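Local coordinates for putative Xylose isomerase (Rhodospirillum rubrum, PDB 3QXB), which binds manganese and iron ions in a TIM-barrel fold and probably acts as a sugar isomerase of the xylose isomerase-like family, at residues 31-35 / 36-40; 109-112 / 113-116; 146-149 / 150-154. All blocks are in the same frame, centred on the assembly; numbering follows the deposited sequence.

Contact 1 of 3, residues 31-35 / 36-40; sequences KRWLE and PDRLA
Glu-35 holds the first turn of helix 36-46 through both its side chain and its backbone. As N-cap residue it accepts Arg-38 N at OE1 (2.9 Å), the donor lying nearly in line with the carboxylate C-O bond. With CG anti to the backbone N (chi1 -154°) and the chain bent at chi2, the carboxylate curls back over Pro-36 to meet the turn's amide end. Leu-39 N donates to Glu-35 O at 2.9 Å. Asp-37 OD2 comes within 4.5 Å of Glu-35 OE1, a like-charge approach that the helix N-terminus probably eases.

Trp-33 packs against Arg-38 and Leu-39. Trp-33 and Arg-38 run side by side in the same direction, with ring and guanidinium planes 59° apart; Trp-33 CD1 sits 3.8 Å above one guanidinium face, near its rim. Arg-38 NH2 forms a salt bridge with Asp-46. Leu-39 CB packs 3.5 Å from Trp-33 O, a buried carbonyl without a polar partner, while Leu-39 CD1 reaches Trp-33 CB.

Val-298 and Leu-299 of helix 295-310 also touch Trp-33. Here a side-chain N-cap follows an inverse gamma turn centred on Trp-33, where the loop after barrel strand 22-25 enters its helix.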
ATOM      1  N   LYS A  31      -2.358  -1.442 -10.929  1.00 19.06           N
ATOM      2  CA  LYS A  31      -1.661  -0.439 -11.740  1.00 17.95           C
ATOM      3  C   LYS A  31      -1.395  -0.828 -13.195  1.00 19.85           C
ATOM      4  O   LYS A  31      -0.999   0.040 -13.992  1.00 20.75           O
ATOM      5  CB  LYS A  31      -0.320   0.000 -11.125  1.00 18.31           C
ATOM      6  CG  LYS A  31      -0.350   0.418  -9.653  1.00 16.94           C
ATOM      7  CD  LYS A  31       0.919   1.149  -9.216  1.00 19.54           C
ATOM      8  CE  LYS A  31       0.880   2.587  -9.685  1.00 18.01           C
ATOM      9  NZ  LYS A  31       1.922   3.473  -9.017  1.00 16.29           N
ATOM     10  N   ARG A  32      -1.588  -2.095 -13.555  1.00 20.50           N
ATOM     11  CA  ARG A  32      -1.148  -2.584 -14.877  1.00 20.91           C
ATOM     12  C   ARG A  32      -2.313  -2.799 -15.875  1.00 21.67           C
ATOM     13  O   ARG A  32      -2.560  -1.928 -16.735  1.00 21.06           O
ATOM     14  CB  ARG A  32      -0.295  -3.855 -14.734  1.00 21.23           C
ATOM     15  CG  ARG A  32       0.887  -3.753 -13.712  1.00 20.86           C
ATOM     16  CD  ARG A  32       1.487  -5.103 -13.470  1.00 22.36           C
ATOM     17  NE  ARG A  32       2.415  -5.132 -12.330  1.00 23.39           N
ATOM     18  CZ  ARG A  32       3.734  -5.007 -12.416  1.00 21.88           C
ATOM     19  NH1 ARG A  32       4.331  -4.857 -13.596  1.00 21.69           N
ATOM     20  NH2 ARG A  32       4.474  -5.074 -11.316  1.00 22.71           N
ATOM     21  N   TRP A  33      -3.002  -3.937 -15.806  1.00 21.63           N
ATOM     22  CA  TRP A  33      -4.024  -4.281 -16.822  1.00 22.84           C
ATOM     23  C   TRP A  33      -5.351  -3.731 -16.313  1.00 23.08           C
ATOM     24  O   TRP A  33      -6.135  -4.437 -15.684  1.00 25.06           O
ATOM     25  CB  TRP A  33      -4.083  -5.793 -17.136  1.00 22.69           C
ATOM     26  CG  TRP A  33      -2.772  -6.316 -17.593  1.00 22.69           C
ATOM     27  CD1 TRP A  33      -2.271  -6.254 -18.844  1.00 22.71           C
ATOM     28  CD2 TRP A  33      -1.782  -6.956 -16.791  1.00 23.97           C
ATOM     29  NE1 TRP A  33      -1.025  -6.803 -18.888  1.00 21.77           N
ATOM     30  CE2 TRP A  33      -0.688  -7.244 -17.641  1.00 22.90           C
ATOM     31  CE3 TRP A  33      -1.697  -7.306 -15.435  1.00 23.61           C
ATOM     32  CZ2 TRP A  33       0.482  -7.859 -17.189  1.00 22.88           C
ATOM     33  CZ3 TRP A  33      -0.524  -7.956 -14.981  1.00 23.79           C
ATOM     34  CH2 TRP A  33       0.545  -8.213 -15.862  1.00 24.45           C
ATOM     35  N   LEU A  34      -5.557  -2.443 -16.565  1.00 22.99           N
ATOM     36  CA  LEU A  34      -6.652  -1.701 -15.975  1.00 23.53           C
ATOM     37  C   LEU A  34      -7.897  -1.628 -16.846  1.00 23.38           C
ATOM     38  O   LEU A  34      -8.953  -1.355 -16.333  1.00 24.39           O
ATOM     39  CB  LEU A  34      -6.201  -0.268 -15.605  1.00 21.61           C
ATOM     40  CG  LEU A  34      -5.181  -0.078 -14.481  1.00 23.59           C
ATOM     41  CD1 LEU A  34      -5.039   1.429 -14.256  1.00 17.76           C
ATOM     42  CD2 LEU A  34      -5.589  -0.747 -13.215  1.00 22.41           C
ATOM     43  N   GLU A  35      -7.783  -1.869 -18.145  1.00 25.33           N
ATOM     44  CA  GLU A  35      -8.941  -1.799 -19.035  1.00 25.15           C
ATOM     45  C   GLU A  35      -9.866  -2.959 -18.743  1.00 24.43           C
ATOM     46  O   GLU A  35      -9.431  -4.101 -18.801  1.00 24.46           O
ATOM     47  CB  GLU A  35      -8.497  -1.819 -20.482  1.00 26.71           C
ATOM     48  CG  GLU A  35      -9.472  -1.166 -21.411  1.00 30.98           C
ATOM     49  CD  GLU A  35     -10.533  -2.060 -21.970  1.00 37.54           C
ATOM     50  OE1 GLU A  35     -10.705  -3.214 -21.526  1.00 40.61           O
ATOM     51  OE2 GLU A  35     -11.245  -1.567 -22.869  1.00 45.21           O
ATOM     52  N   PRO A  36     -11.141  -2.689 -18.418  1.00 23.39           N
ATOM     53  CA  PRO A  36     -11.929  -3.757 -17.862  1.00 23.59           C
ATOM     54  C   PRO A  36     -12.041  -5.041 -18.722  1.00 24.24           C
ATOM     55  O   PRO A  36     -11.855  -6.139 -18.206  1.00 23.42           O
ATOM     56  CB  PRO A  36     -13.294  -3.085 -17.598  1.00 23.23           C
ATOM     57  CG  PRO A  36     -12.905  -1.669 -17.244  1.00 24.59           C
ATOM     58  CD  PRO A  36     -11.792  -1.372 -18.212  1.00 24.77           C
ATOM     59  N   ASP A  37     -12.284  -4.896 -20.015  1.00 25.41           N
ATOM     60  CA  ASP A  37     -12.373  -6.040 -20.873  1.00 26.82           C
ATOM     61  C   ASP A  37     -11.019  -6.741 -21.070  1.00 27.18           C
ATOM     62  O   ASP A  37     -11.003  -7.941 -21.260  1.00 26.60           O
ATOM     63  CB  ASP A  37     -12.957  -5.657 -22.229  1.00 29.04           C
ATOM     64  CG  ASP A  37     -14.442  -5.383 -22.173  1.00 31.16           C
ATOM     65  OD1 ASP A  37     -15.231  -6.118 -21.497  1.00 35.06           O
ATOM     66  OD2 ASP A  37     -14.828  -4.442 -22.865  1.00 36.90           O
ATOM     67  N   ARG A  38      -9.903  -6.006 -21.029  1.00 27.12           N
ATOM     68  CA  ARG A  38      -8.571  -6.649 -21.168  1.00 28.28           C
ATOM     69  C   ARG A  38      -8.302  -7.475 -19.910  1.00 25.93           C
ATOM     70  O   ARG A  38      -7.783  -8.586 -20.013  1.00 26.10           O
ATOM     71  CB  ARG A  38      -7.438  -5.607 -21.379  1.00 29.27           C
ATOM     72  CG  ARG A  38      -5.968  -6.005 -20.874  1.00 35.35           C
ATOM     73  CD  ARG A  38      -4.961  -6.636 -21.924  1.00 42.76           C
ATOM     74  NE  ARG A  38      -4.627  -8.071 -21.705  1.00 51.70           N
ATOM     75  CZ  ARG A  38      -3.454  -8.679 -21.999  1.00 54.65           C
ATOM     76  NH1 ARG A  38      -2.417  -7.999 -22.508  1.00 56.47           N
ATOM     77  NH2 ARG A  38      -3.295  -9.984 -21.752  1.00 55.33           N
ATOM     78  N   LEU A  39      -8.657  -6.936 -18.740  1.00 23.69           N
ATOM     79  CA  LEU A  39      -8.441  -7.657 -17.455  1.00 23.03           C
ATOM     80  C   LEU A  39      -9.271  -8.928 -17.409  1.00 23.22           C
ATOM     81  O   LEU A  39      -8.757 -10.013 -17.120  1.00 23.58           O
ATOM     82  CB  LEU A  39      -8.712  -6.782 -16.214  1.00 21.85           C
ATOM     83  CG  LEU A  39      -8.276  -7.319 -14.833  1.00 21.41           C
ATOM     84  CD1 LEU A  39      -6.852  -7.882 -14.808  1.00 19.66           C
ATOM     85  CD2 LEU A  39      -8.427  -6.302 -13.714  1.00 20.40           C
ATOM     86  N   ALA A  40     -10.551  -8.792 -17.718  1.00 23.18           N
ATOM     87  CA  ALA A  40     -11.478  -9.938 -17.809  1.00 23.62           C
ATOM     88  C   ALA A  40     -10.973 -11.002 -18.779  1.00 23.91           C
ATOM     89  O   ALA A  40     -11.049 -12.172 -18.493  1.00 25.44           O
ATOM     90  CB  ALA A  40     -12.889  -9.461 -18.207  1.00 22.66           C
TER

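Contact 2 of 3, residues 109-112 / 113-116; sequences QSLG and YQHL. With EDO (1,2-ethanediol), chain O.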
ATOM      1  N   GLN A 109     -11.236   5.079  14.492  1.00 18.96           N
ATOM      2  CA  GLN A 109     -12.103   3.884  14.370  1.00 17.53           C
ATOM      3  C   GLN A 109     -13.287   4.198  13.470  1.00 16.79           C
ATOM      4  O   GLN A 109     -13.671   3.396  12.669  1.00 17.42           O
ATOM      5  CB  GLN A 109     -12.593   3.375  15.729  1.00 17.75           C
ATOM      6  CG  GLN A 109     -11.516   2.795  16.624  1.00 19.87           C
ATOM      7  CD  GLN A 109     -12.099   2.299  17.896  1.00 21.67           C
ATOM      8  OE1 GLN A 109     -12.325   3.090  18.818  1.00 22.87           O
ATOM      9  NE2 GLN A 109     -12.442   0.987  17.938  1.00 21.25           N
ATOM     10  N   SER A 110     -13.894   5.372  13.631  1.00 18.63           N
ATOM     11  CA  SER A 110     -15.040   5.769  12.798  1.00 19.03           C
ATOM     12  C   SER A 110     -14.690   5.953  11.342  1.00 18.17           C
ATOM     13  O   SER A 110     -15.545   5.719  10.476  1.00 20.38           O
ATOM     14  CB  SER A 110     -15.724   7.027  13.326  1.00 18.78           C
ATOM     15  OG  SER A 110     -16.185   6.778  14.624  1.00 23.80           O
ATOM     16  N   LEU A 111     -13.440   6.301  11.057  1.00 18.96           N
ATOM     17  CA  LEU A 111     -12.944   6.313   9.675  1.00 18.32           C
ATOM     18  C   LEU A 111     -12.806   4.889   9.126  1.00 18.13           C
ATOM     19  O   LEU A 111     -13.034   4.646   7.949  1.00 16.99           O
ATOM     20  CB  LEU A 111     -11.661   7.104   9.539  1.00 18.58           C
ATOM     21  CG  LEU A 111     -11.854   8.614   9.711  1.00 21.27           C
ATOM     22  CD1 LEU A 111     -10.503   9.379  10.050  1.00 17.94           C
ATOM     23  CD2 LEU A 111     -12.598   9.237   8.516  1.00 21.78           C
ATOM     24  N   GLY A 112     -12.503   3.923   9.991  1.00 17.45           N
ATOM     25  CA  GLY A 112     -12.536   2.519   9.584  1.00 16.25           C
ATOM     26  C   GLY A 112     -13.937   2.048   9.236  1.00 16.25           C
ATOM     27  O   GLY A 112     -14.143   1.388   8.223  1.00 16.20           O
ATOM     28  N   TYR A 113     -14.896   2.382  10.094  1.00 17.10           N
ATOM     29  CA  TYR A 113     -16.324   2.162   9.837  1.00 18.40           C
ATOM     30  C   TYR A 113     -16.713   2.681   8.424  1.00 17.80           C
ATOM     31  O   TYR A 113     -17.246   1.974   7.601  1.00 16.62           O
ATOM     32  CB  TYR A 113     -17.168   2.826  10.926  1.00 18.71           C
ATOM     33  CG  TYR A 113     -18.635   2.503  10.807  1.00 19.13           C
ATOM     34  CD1 TYR A 113     -19.409   3.149   9.873  1.00 17.85           C
ATOM     35  CD2 TYR A 113     -19.253   1.559  11.663  1.00 18.94           C
ATOM     36  CE1 TYR A 113     -20.753   2.883   9.729  1.00 19.58           C
ATOM     37  CE2 TYR A 113     -20.573   1.267  11.521  1.00 21.80           C
ATOM     38  CZ  TYR A 113     -21.333   1.932  10.538  1.00 22.86           C
ATOM     39  OH  TYR A 113     -22.665   1.685  10.374  1.00 21.16           O
ATOM     40  N   GLN A 114     -16.395   3.925   8.164  1.00 17.96           N
ATOM     41  CA  GLN A 114     -16.794   4.607   6.942  1.00 18.01           C
ATOM     42  C   GLN A 114     -16.071   3.979   5.745  1.00 18.17           C
ATOM     43  O   GLN A 114     -16.645   3.779   4.661  1.00 19.26           O
ATOM     44  CB  GLN A 114     -16.494   6.107   7.082  1.00 17.92           C
ATOM     45  CG  GLN A 114     -17.017   6.940   5.866  1.00 17.90           C
ATOM     46  CD  GLN A 114     -16.885   8.432   5.997  1.00 22.19           C
ATOM     47  OE1 GLN A 114     -17.532   9.180   5.244  1.00 23.17           O
ATOM     48  NE2 GLN A 114     -16.052   8.893   6.919  1.00 20.05           N
ATOM     49  N   HIS A 115     -14.823   3.571   5.949  1.00 19.26           N
ATOM     50  CA  HIS A 115     -14.081   2.880   4.909  1.00 18.03           C
ATOM     51  C   HIS A 115     -14.845   1.678   4.417  1.00 18.44           C
ATOM     52  O   HIS A 115     -15.097   1.572   3.215  1.00 18.32           O
ATOM     53  CB  HIS A 115     -12.690   2.467   5.400  1.00 20.01           C
ATOM     54  CG  HIS A 115     -11.890   1.703   4.389  1.00 19.27           C
ATOM     55  ND1 HIS A 115     -11.354   2.296   3.261  1.00 22.68           N
ATOM     56  CD2 HIS A 115     -11.492   0.413   4.362  1.00 21.77           C
ATOM     57  CE1 HIS A 115     -10.706   1.378   2.560  1.00 21.72           C
ATOM     58  NE2 HIS A 115     -10.745   0.238   3.220  1.00 21.81           N
ATOM     59  N   LEU A 116     -15.214   0.777   5.345  1.00 16.92           N
ATOM     60  CA  LEU A 116     -15.957  -0.423   5.012  1.00 16.95           C
ATOM     61  C   LEU A 116     -17.394  -0.169   4.518  1.00 16.31           C
ATOM     62  O   LEU A 116     -17.871  -0.876   3.612  1.00 16.81           O
ATOM     63  CB  LEU A 116     -15.945  -1.381   6.209  1.00 16.74           C
ATOM     64  CG  LEU A 116     -16.525  -2.791   6.071  1.00 15.41           C
ATOM     65  CD1 LEU A 116     -16.104  -3.485   4.775  1.00 14.07           C
ATOM     66  CD2 LEU A 116     -16.150  -3.599   7.293  1.00 15.77           C
TER
HETATM   67  C1  EDO O 365     -24.758   3.767   6.629  1.00 31.69           C
HETATM   68  O1  EDO O 365     -26.019   4.099   7.234  1.00 34.37           O
HETATM   69  C2  EDO O 365     -24.085   2.688   7.462  1.00 29.26           C
HETATM   70  O2  EDO O 365     -23.813   3.201   8.749  1.00 29.03           O
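Tyr-113 N donates to Gln-109 O at 3.0 Å, the first of four successive i to i+4 bonds in helix 106-125, which precedes strand 130-133 in the TIM barrel. Tyr-113 CB rests 3.3 Å from Ser-110 O, and with CG anti to the backbone N (chi1 -173°) the ring is carried away from the preceding turn, alongside Glu-162 and Leu-163 of helix 146-170. At the outer end of the ring, O2 of an ethanediol molecule, probably from the crystallisation liquor, approaches the edge in the ring plane and shares a hydrogen bond of 2.5 Å with Tyr-113 OH. Replacing the phenol ring by an alanine here is likely to open a gap beside Glu-162 and Leu-163 and leave the ethanediol without its hydroxyl partner.

Gln-114 follows, its N bonded to Ser-110 O. Its extended side chain runs beside Leu-111 in the same direction, bringing Gln-114 NE2 to 3.8 Å from Leu-111 CD2, and both residues pack on Pro-64 of the second subunit.

His-115 N reaches Leu-111 O at 2.9 Å, while His-115 CB touches Gly-112 O. The imidazole stacks with His-100 and is hydrogen-bonded through NE2 with Ser-95 OG, and the next side chain, Leu-116, packs on Thr-131 and Met-133 of strand 130-133. Leu-116 N closes the series on Gly-112 O at 3.1 Å, and Leu-116 CB lies 3.9 Å from Gly-112 O.

Contact 3 of 3, residues 146-149 / 150-154; sequences PARR and EEIYA. With ACT (acetate ion), chain P.
Arg-148 meets both Glu-151 and Ile-152 one turn further along the helix. It is bent at chi2 and chi3 (-79° and -69°), which folds its guanidinium back over that turn. Ile-152 CD1 sits over one face of the group, 3.9 Å from Arg-148 NH2. The ion pair with Glu-151 is long, 3.8 Å between Arg-148 NH1 and Glu-151 OE1, with guanidinium and carboxylate planes 83° apart. Stronger partners lie elsewhere: Arg-148 NE bridges to Asp-142 and NH2 donates to Pro-104 O. Glu-150 OE2 likewise finds its charge partner in Arg-195.

The backbone is satisfied in i to i+4 fashion, the amides of residues 150 to 153 bonding to the carbonyls of residues 146 to 149; Arg-149 O additionally accepts from Tyr-138 OH.

Arg-149 turns the edge of its guanidinium to an acetate ion, probably taken up from the crystallisation liquor. Arg-149 NE donates to acetate OXT at 3.3 Å, and NH2 adds a weak bond to the same oxygen. Arg-149 NH1 is taken by the carbonyls of Ala-183 and Ala-143, so bonds at several nitrogens fix the rotation of the group. The acetate methyl lies over one face of the Tyr-153 ring, its CH3 3.4 Å from Tyr-153 CG.

These are the opening turns of helix 146-170, which precedes barrel strand 174-177. Tyr-153 packs on Arg-195 and Leu-196 of helix 190-200 and bonds through OH to Asp-199, while Ile-152 O receives a weak bond from Gln-109 of helix 106-125.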
ATOM      1  N   PRO A 146      -3.630  -4.517  27.642  1.00 36.77           N
ATOM      2  CA  PRO A 146      -4.811  -5.398  27.478  1.00 36.14           C
ATOM      3  C   PRO A 146      -6.169  -4.693  27.712  1.00 35.20           C
ATOM      4  O   PRO A 146      -7.131  -4.988  26.989  1.00 34.55           O
ATOM      5  CB  PRO A 146      -4.570  -6.514  28.497  1.00 37.67           C
ATOM      6  CG  PRO A 146      -3.051  -6.558  28.685  1.00 39.03           C
ATOM      7  CD  PRO A 146      -2.577  -5.137  28.488  1.00 38.43           C
ATOM      8  N   ALA A 147      -6.225  -3.761  28.666  1.00 34.67           N
ATOM      9  CA  ALA A 147      -7.430  -2.958  28.942  1.00 33.87           C
ATOM     10  C   ALA A 147      -7.833  -2.115  27.717  1.00 31.73           C
ATOM     11  O   ALA A 147      -9.006  -2.059  27.341  1.00 29.46           O
ATOM     12  CB  ALA A 147      -7.207  -2.030  30.188  1.00 34.61           C
ATOM     13  N   ARG A 148      -6.854  -1.438  27.122  1.00 31.11           N
ATOM     14  CA  ARG A 148      -7.095  -0.669  25.907  1.00 29.07           C
ATOM     15  C   ARG A 148      -7.504  -1.590  24.791  1.00 27.66           C
ATOM     16  O   ARG A 148      -8.422  -1.258  24.040  1.00 26.04           O
ATOM     17  CB  ARG A 148      -5.858   0.151  25.476  1.00 29.26           C
ATOM     18  CG  ARG A 148      -5.678   1.417  26.315  1.00 32.40           C
ATOM     19  CD  ARG A 148      -6.609   2.556  25.877  1.00 33.12           C
ATOM     20  NE  ARG A 148      -6.235   3.073  24.567  1.00 32.34           N
ATOM     21  CZ  ARG A 148      -6.978   3.907  23.839  1.00 31.23           C
ATOM     22  NH1 ARG A 148      -8.151   4.363  24.283  1.00 32.13           N
ATOM     23  NH2 ARG A 148      -6.527   4.318  22.670  1.00 29.72           N
ATOM     24  N   ARG A 149      -6.841  -2.736  24.669  1.00 27.00           N
ATOM     25  CA  ARG A 149      -7.191  -3.657  23.596  1.00 26.87           C
ATOM     26  C   ARG A 149      -8.664  -4.063  23.694  1.00 26.95           C
ATOM     27  O   ARG A 149      -9.390  -4.082  22.674  1.00 24.99           O
ATOM     28  CB  ARG A 149      -6.285  -4.882  23.565  1.00 26.93           C
ATOM     29  CG  ARG A 149      -4.891  -4.610  23.008  1.00 29.42           C
ATOM     30  CD  ARG A 149      -3.973  -5.808  23.132  1.00 33.13           C
ATOM     31  NE  ARG A 149      -4.325  -6.879  22.205  1.00 32.97           N
ATOM     32  CZ  ARG A 149      -3.543  -7.337  21.227  1.00 35.33           C
ATOM     33  NH1 ARG A 149      -2.315  -6.855  21.035  1.00 37.19           N
ATOM     34  NH2 ARG A 149      -3.986  -8.307  20.441  1.00 36.74           N
ATOM     35  N   GLU A 150      -9.108  -4.336  24.922  1.00 27.69           N
ATOM     36  CA  GLU A 150     -10.475  -4.766  25.175  1.00 28.25           C
ATOM     37  C   GLU A 150     -11.490  -3.682  24.937  1.00 27.00           C
ATOM     38  O   GLU A 150     -12.526  -3.934  24.353  1.00 26.21           O
ATOM     39  CB  GLU A 150     -10.638  -5.306  26.604  1.00 30.28           C
ATOM     40  CG  GLU A 150     -10.696  -6.802  26.588  1.00 34.06           C
ATOM     41  CD  GLU A 150     -11.908  -7.322  25.785  1.00 36.72           C
ATOM     42  OE1 GLU A 150     -12.998  -6.659  25.652  1.00 40.19           O
ATOM     43  OE2 GLU A 150     -11.723  -8.405  25.212  1.00 41.68           O
ATOM     44  N   GLU A 151     -11.179  -2.483  25.406  1.00 27.33           N
ATOM     45  CA  GLU A 151     -12.034  -1.327  25.178  1.00 26.89           C
ATOM     46  C   GLU A 151     -12.241  -1.084  23.663  1.00 23.93           C
ATOM     47  O   GLU A 151     -13.373  -0.870  23.204  1.00 21.64           O
ATOM     48  CB  GLU A 151     -11.404  -0.096  25.852  1.00 27.56           C
ATOM     49  CG  GLU A 151     -12.212   1.173  25.746  1.00 30.38           C
ATOM     50  CD  GLU A 151     -11.466   2.402  26.250  1.00 34.77           C
ATOM     51  OE1 GLU A 151     -10.306   2.278  26.684  1.00 36.59           O
ATOM     52  OE2 GLU A 151     -12.067   3.497  26.205  1.00 39.69           O
ATOM     53  N   ILE A 152     -11.151  -1.161  22.913  1.00 22.94           N
ATOM     54  CA  ILE A 152     -11.149  -0.829  21.478  1.00 22.58           C
ATOM     55  C   ILE A 152     -11.880  -1.904  20.698  1.00 21.96           C
ATOM     56  O   ILE A 152     -12.703  -1.616  19.801  1.00 21.34           O
ATOM     57  CB  ILE A 152      -9.707  -0.582  20.985  1.00 22.59           C
ATOM     58  CG1 ILE A 152      -9.134   0.648  21.688  1.00 22.66           C
ATOM     59  CG2 ILE A 152      -9.638  -0.400  19.492  1.00 19.03           C
ATOM     60  CD1 ILE A 152      -7.634   0.809  21.452  1.00 24.25           C
ATOM     61  N   TYR A 153     -11.632  -3.146  21.090  1.00 22.27           N
ATOM     62  CA  TYR A 153     -12.281  -4.274  20.483  1.00 22.19           C
ATOM     63  C   TYR A 153     -13.806  -4.254  20.693  1.00 21.36           C
ATOM     64  O   TYR A 153     -14.556  -4.572  19.769  1.00 20.67           O
ATOM     65  CB  TYR A 153     -11.674  -5.586  21.008  1.00 23.19           C
ATOM     66  CG  TYR A 153     -12.440  -6.774  20.525  1.00 24.42           C
ATOM     67  CD1 TYR A 153     -12.522  -7.063  19.172  1.00 25.80           C
ATOM     68  CD2 TYR A 153     -13.124  -7.561  21.399  1.00 26.32           C
ATOM     69  CE1 TYR A 153     -13.271  -8.142  18.712  1.00 25.99           C
ATOM     70  CE2 TYR A 153     -13.882  -8.638  20.957  1.00 27.82           C
ATOM     71  CZ  TYR A 153     -13.952  -8.917  19.613  1.00 27.72           C
ATOM     72  OH  TYR A 153     -14.690 -10.003  19.231  1.00 31.04           O
ATOM     73  N   ALA A 154     -14.293  -3.851  21.875  1.00 21.79           N
ATOM     74  CA  ALA A 154     -15.728  -3.904  22.098  1.00 21.07           C
ATOM     75  C   ALA A 154     -16.441  -2.915  21.142  1.00 21.16           C
ATOM     76  O   ALA A 154     -17.518  -3.191  20.610  1.00 19.50           O
ATOM     77  CB  ALA A 154     -16.077  -3.601  23.569  1.00 21.50           C
TER
HETATM   78  C   ACT P 368      -8.417  -8.293  21.888  1.00 42.07           C
HETATM   79  O   ACT P 368      -8.697  -8.182  23.129  1.00 41.66           O
HETATM   80  OXT ACT P 368      -7.211  -8.294  21.467  1.00 40.73           O
HETATM   81  CH3 ACT P 368      -9.544  -8.445  20.927  1.00 41.99           C

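All three contacts lie in or at the start of helices outside the barrel strands. Contact 2 is the buried one, and its Leu-116 side chain lies about 11 Å from that of the metal ligand Glu-178; contacts 1 and 3 are partly exposed, far from the metal sites and on opposite sides of the chain's centre. Contacts 2 and 3, with centres about 17 Å apart, lie on the adjacent helices 106-125 and 146-170, which meet at Gln-109 and Ile-152. Contact 1 combines capping with aromatic packing. Contacts 2 and 3 share the helical backbone ladder, with mainly apolar and uncharged polar side chains in contact 2 and charged groups in contact 3. The second subunit touches contacts 1 and 2 but not contact 3.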